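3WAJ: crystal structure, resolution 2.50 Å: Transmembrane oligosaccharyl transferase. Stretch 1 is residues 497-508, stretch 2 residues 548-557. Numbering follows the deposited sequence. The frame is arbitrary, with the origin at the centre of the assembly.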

# COMPACT_ATOMS: atom_id res chain seq x y z
N GLY A 497 11.19 2.03 4.43
CA GLY A 497 10.40 0.85 4.74
C GLY A 497 10.67 -0.31 3.82
O GLY A 497 11.73 -0.39 3.19
N GLY A 498 9.71 -1.23 3.72
CA GLY A 498 9.89 -2.46 2.98
C GLY A 498 9.88 -3.63 3.94
O GLY A 498 9.82 -3.44 5.15
N PRO A 499 9.96 -4.86 3.41
CA PRO A 499 9.97 -6.07 4.24
C PRO A 499 11.15 -6.08 5.24
O PRO A 499 12.21 -5.54 4.93
CB PRO A 499 10.16 -7.20 3.22
CG PRO A 499 10.94 -6.54 2.10
CD PRO A 499 10.31 -5.16 2.00
N ASN A 500 10.95 -6.65 6.42
CA ASN A 500 12.07 -6.85 7.32
C ASN A 500 12.82 -8.13 6.91
O ASN A 500 12.36 -8.87 6.02
CB ASN A 500 11.63 -6.86 8.80
CG ASN A 500 10.67 -8.03 9.16
OD1 ASN A 500 10.57 -9.03 8.45
ND2 ASN A 500 10.00 -7.90 10.31
N LYS A 501 13.97 -8.38 7.52
CA LYS A 501 14.81 -9.49 7.12
C LYS A 501 14.15 -10.86 7.33
O LYS A 501 14.34 -11.79 6.52
CB LYS A 501 16.17 -9.41 7.82
CG LYS A 501 17.09 -10.58 7.52
CD LYS A 501 18.57 -10.14 7.57
CE LYS A 501 19.50 -11.34 7.43
NZ LYS A 501 19.30 -12.26 8.58
N GLN A 502 13.36 -10.97 8.39
CA GLN A 502 12.63 -12.21 8.65
C GLN A 502 11.71 -12.58 7.49
O GLN A 502 11.74 -13.71 7.00
CB GLN A 502 11.83 -12.12 9.96
CG GLN A 502 12.70 -12.02 11.20
CD GLN A 502 12.78 -10.61 11.72
OE1 GLN A 502 12.76 -9.65 10.95
NE2 GLN A 502 12.85 -10.46 13.05
N TRP A 503 10.90 -11.61 7.07
CA TRP A 503 10.00 -11.78 5.92
C TRP A 503 10.74 -12.03 4.62
O TRP A 503 10.40 -12.94 3.86
CB TRP A 503 9.16 -10.53 5.74
CG TRP A 503 7.76 -10.61 6.26
CD1 TRP A 503 7.26 -9.96 7.37
CD2 TRP A 503 6.67 -11.34 5.69
NE1 TRP A 503 5.92 -10.25 7.51
CE2 TRP A 503 5.53 -11.09 6.50
CE3 TRP A 503 6.54 -12.19 4.58
CZ2 TRP A 503 4.29 -11.66 6.23
CZ3 TRP A 503 5.31 -12.74 4.29
CH2 TRP A 503 4.19 -12.49 5.12
N TYR A 504 11.75 -11.21 4.34
CA TYR A 504 12.46 -11.37 3.08
C TYR A 504 13.11 -12.75 3.00
O TYR A 504 13.05 -13.40 1.95
CB TYR A 504 13.49 -10.26 2.85
CG TYR A 504 14.18 -10.36 1.50
CD1 TYR A 504 13.65 -9.71 0.38
CD2 TYR A 504 15.35 -11.11 1.35
CE1 TYR A 504 14.28 -9.81 -0.86
CE2 TYR A 504 15.98 -11.22 0.11
CZ TYR A 504 15.45 -10.57 -0.99
OH TYR A 504 16.10 -10.69 -2.19
N ASP A 505 13.70 -13.20 4.11
CA ASP A 505 14.35 -14.53 4.11
C ASP A 505 13.33 -15.65 4.02
O ASP A 505 13.56 -16.65 3.34
CB ASP A 505 15.24 -14.72 5.34
CG ASP A 505 16.53 -13.93 5.25
OD1 ASP A 505 16.81 -13.41 4.15
OD2 ASP A 505 17.25 -13.82 6.28
N ALA A 506 12.20 -15.48 4.70
CA ALA A 506 11.14 -16.49 4.65
C ALA A 506 10.68 -16.71 3.21
O ALA A 506 10.53 -17.84 2.75
CB ALA A 506 9.97 -16.09 5.54
N LEU A 507 10.50 -15.62 2.47
CA LEU A 507 10.04 -15.71 1.09
C LEU A 507 11.10 -16.26 0.12
O LEU A 507 10.77 -17.06 -0.75
CB LEU A 507 9.49 -14.36 0.62
CG LEU A 507 8.35 -13.98 1.54
CD1 LEU A 507 7.85 -12.58 1.25
CD2 LEU A 507 7.24 -15.02 1.41
N THR A 508 12.36 -15.84 0.27
CA THR A 508 13.42 -16.44 -0.56
C THR A 508 13.51 -17.92 -0.25
O THR A 508 13.71 -18.73 -1.15
CB THR A 508 14.82 -15.81 -0.39
OG1 THR A 508 15.20 -15.84 0.99
CG2 THR A 508 14.85 -14.38 -0.92
N ILE A 548 -1.63 -18.48 1.00
CA ILE A 548 -2.56 -17.63 1.72
C ILE A 548 -1.92 -16.88 2.90
O ILE A 548 -1.22 -17.45 3.74
CB ILE A 548 -3.83 -18.39 2.16
CG1 ILE A 548 -4.92 -17.41 2.57
CG2 ILE A 548 -3.52 -19.35 3.29
CD1 ILE A 548 -6.32 -17.96 2.39
N SER A 549 -2.18 -15.59 2.96
CA SER A 549 -1.62 -14.73 3.99
C SER A 549 -2.46 -13.46 3.98
O SER A 549 -3.32 -13.29 3.14
CB SER A 549 -0.15 -14.43 3.66
OG SER A 549 0.40 -13.54 4.62
N TRP A 550 -2.21 -12.55 4.91
CA TRP A 550 -2.98 -11.31 4.93
C TRP A 550 -2.71 -10.52 3.63
O TRP A 550 -1.68 -10.75 2.98
CB TRP A 550 -2.63 -10.49 6.19
CG TRP A 550 -3.55 -9.33 6.48
CD1 TRP A 550 -3.18 -8.08 6.88
CD2 TRP A 550 -4.99 -9.31 6.40
NE1 TRP A 550 -4.29 -7.29 7.05
CE2 TRP A 550 -5.41 -8.01 6.76
CE3 TRP A 550 -5.97 -10.26 6.05
CZ2 TRP A 550 -6.76 -7.63 6.79
CZ3 TRP A 550 -7.31 -9.88 6.07
CH2 TRP A 550 -7.69 -8.58 6.45
N TRP A 551 -3.61 -9.62 3.24
CA TRP A 551 -3.51 -9.01 1.91
C TRP A 551 -2.31 -8.07 1.75
O TRP A 551 -1.80 -7.90 0.64
CB TRP A 551 -4.80 -8.29 1.54
CG TRP A 551 -5.21 -7.17 2.45
CD1 TRP A 551 -6.04 -7.25 3.54
CD2 TRP A 551 -4.85 -5.77 2.33
NE1 TRP A 551 -6.21 -6.01 4.11
CE2 TRP A 551 -5.49 -5.09 3.40
CE3 TRP A 551 -4.05 -5.05 1.44
CZ2 TRP A 551 -5.36 -3.70 3.59
CZ3 TRP A 551 -3.91 -3.67 1.63
CH2 TRP A 551 -4.57 -3.01 2.70
N ASP A 552 -1.86 -7.47 2.86
CA ASP A 552 -0.68 -6.59 2.88
C ASP A 552 0.53 -7.18 2.17
O ASP A 552 1.29 -6.45 1.51
CB ASP A 552 -0.25 -6.32 4.34
CG ASP A 552 -1.23 -5.49 5.09
OD1 ASP A 552 -2.30 -5.14 4.54
OD2 ASP A 552 -0.93 -5.20 6.25
N TYR A 553 0.69 -8.50 2.31
CA TYR A 553 1.93 -9.21 1.99
C TYR A 553 1.99 -9.76 0.56
O TYR A 553 3.02 -10.31 0.15
CB TYR A 553 2.14 -10.33 3.05
CG TYR A 553 2.10 -9.76 4.45
CD1 TYR A 553 3.00 -8.76 4.83
CD2 TYR A 553 1.16 -10.17 5.39
CE1 TYR A 553 2.99 -8.20 6.11
CE2 TYR A 553 1.13 -9.61 6.70
CZ TYR A 553 2.05 -8.61 7.04
OH TYR A 553 2.05 -8.01 8.30
N GLY A 554 0.90 -9.58 -0.20
CA GLY A 554 0.77 -10.17 -1.53
C GLY A 554 1.88 -9.84 -2.50
O GLY A 554 2.42 -10.72 -3.20
N HIS A 555 2.25 -8.56 -2.55
CA HIS A 555 3.32 -8.13 -3.45
C HIS A 555 4.68 -8.76 -3.13
O HIS A 555 5.40 -9.19 -4.05
CB HIS A 555 3.37 -6.59 -3.56
CG HIS A 555 2.18 -6.00 -4.25
ND1 HIS A 555 1.32 -6.76 -5.02
CD2 HIS A 555 1.70 -4.74 -4.28
CE1 HIS A 555 0.36 -5.98 -5.50
NE2 HIS A 555 0.57 -4.75 -5.07
N TRP A 556 5.02 -8.86 -1.84
CA TRP A 556 6.26 -9.53 -1.42
C TRP A 556 6.27 -11.01 -1.80
O TRP A 556 7.28 -11.52 -2.29
CB TRP A 556 6.47 -9.41 0.09
CG TRP A 556 6.59 -8.00 0.58
CD1 TRP A 556 6.78 -6.87 -0.16
CD2 TRP A 556 6.54 -7.58 1.95
NE1 TRP A 556 6.86 -5.77 0.67
CE2 TRP A 556 6.72 -6.18 1.97
CE3 TRP A 556 6.38 -8.25 3.17
CZ2 TRP A 556 6.70 -5.44 3.16
CZ3 TRP A 556 6.37 -7.52 4.34
CH2 TRP A 556 6.52 -6.13 4.33
N ILE A 557 5.15 -11.69 -1.56
CA ILE A 557 5.05 -13.11 -1.83
C ILE A 557 5.30 -13.35 -3.30
O ILE A 557 6.08 -14.22 -3.68
CB ILE A 557 3.67 -13.69 -1.41
CG1 ILE A 557 3.56 -13.73 0.11
CG2 ILE A 557 3.49 -15.10 -1.96
CD1 ILE A 557 2.21 -14.24 0.62

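No hydrogen bond joins the two stretches; the contact is held by aromatic and apolar packing, with Trp556 engaged by residues of both the loop and the helix of stretch 1. Pro499 lies over one face of the Trp556 indole, its CB 3.6 Å from the centroid of the six-membered ring and only 4° off the ring normal. This is nearly ideal CH-π geometry, in which a proline C-H group meets the electron-rich ring. The backbone shares in the packing, with Pro499 N 3.3 Å from Trp556 CZ2. Preceding it, Gly498 adopts phi/psi of 113/177°, where a CB would be jammed against the carbonyl of Gly497 and would clash with Pro499 CD.

Trp503 bridges two aromatic partners. The edge of Trp556 points toward its face, with Trp556 CZ3 3.9 Å from Trp503 CG and the ring planes at 69°, whereas the six-membered ring of Trp503 forms an offset stack with Tyr553, with centroids 4.3 Å apart and planes at 28°. The closest atoms of that stack, Trp503 CZ2 and Tyr553 CG, are separated by 3.4 Å. At the edge of the indole, Ser549 OG lies 4.0 Å from Trp503 CH2, its hydroxyl being hydrogen-bonded elsewhere in the structure.

One helical turn beyond Trp503, Leu507 extends the apolar surface: its CD1 sits 3.6 Å from Trp556 CB, and its CD2 lies 4.1 Å from Ile557 CG1. Here the backbones come closer, at 6.3 Å between Leu507 CA and Ile557 CA, against 7.6 Å between Pro499 CA and Trp556 CA. In stretch 2, residues 551-553 form a 3-10 segment leading into the helix that carries Trp556 and Ile557.

The helix that presents Trp503 and Leu507 is held by backbone bonds such as Leu507 N to Trp503 O (3.0 Å). Asn500 caps its N terminus, OD1 accepting from Trp503 N at 2.9 Å, and a salt bridge that includes a weak hydrogen bond links Lys501 NZ to Asp505 OD2 at 3.5 Å, out of reach of stretch 2.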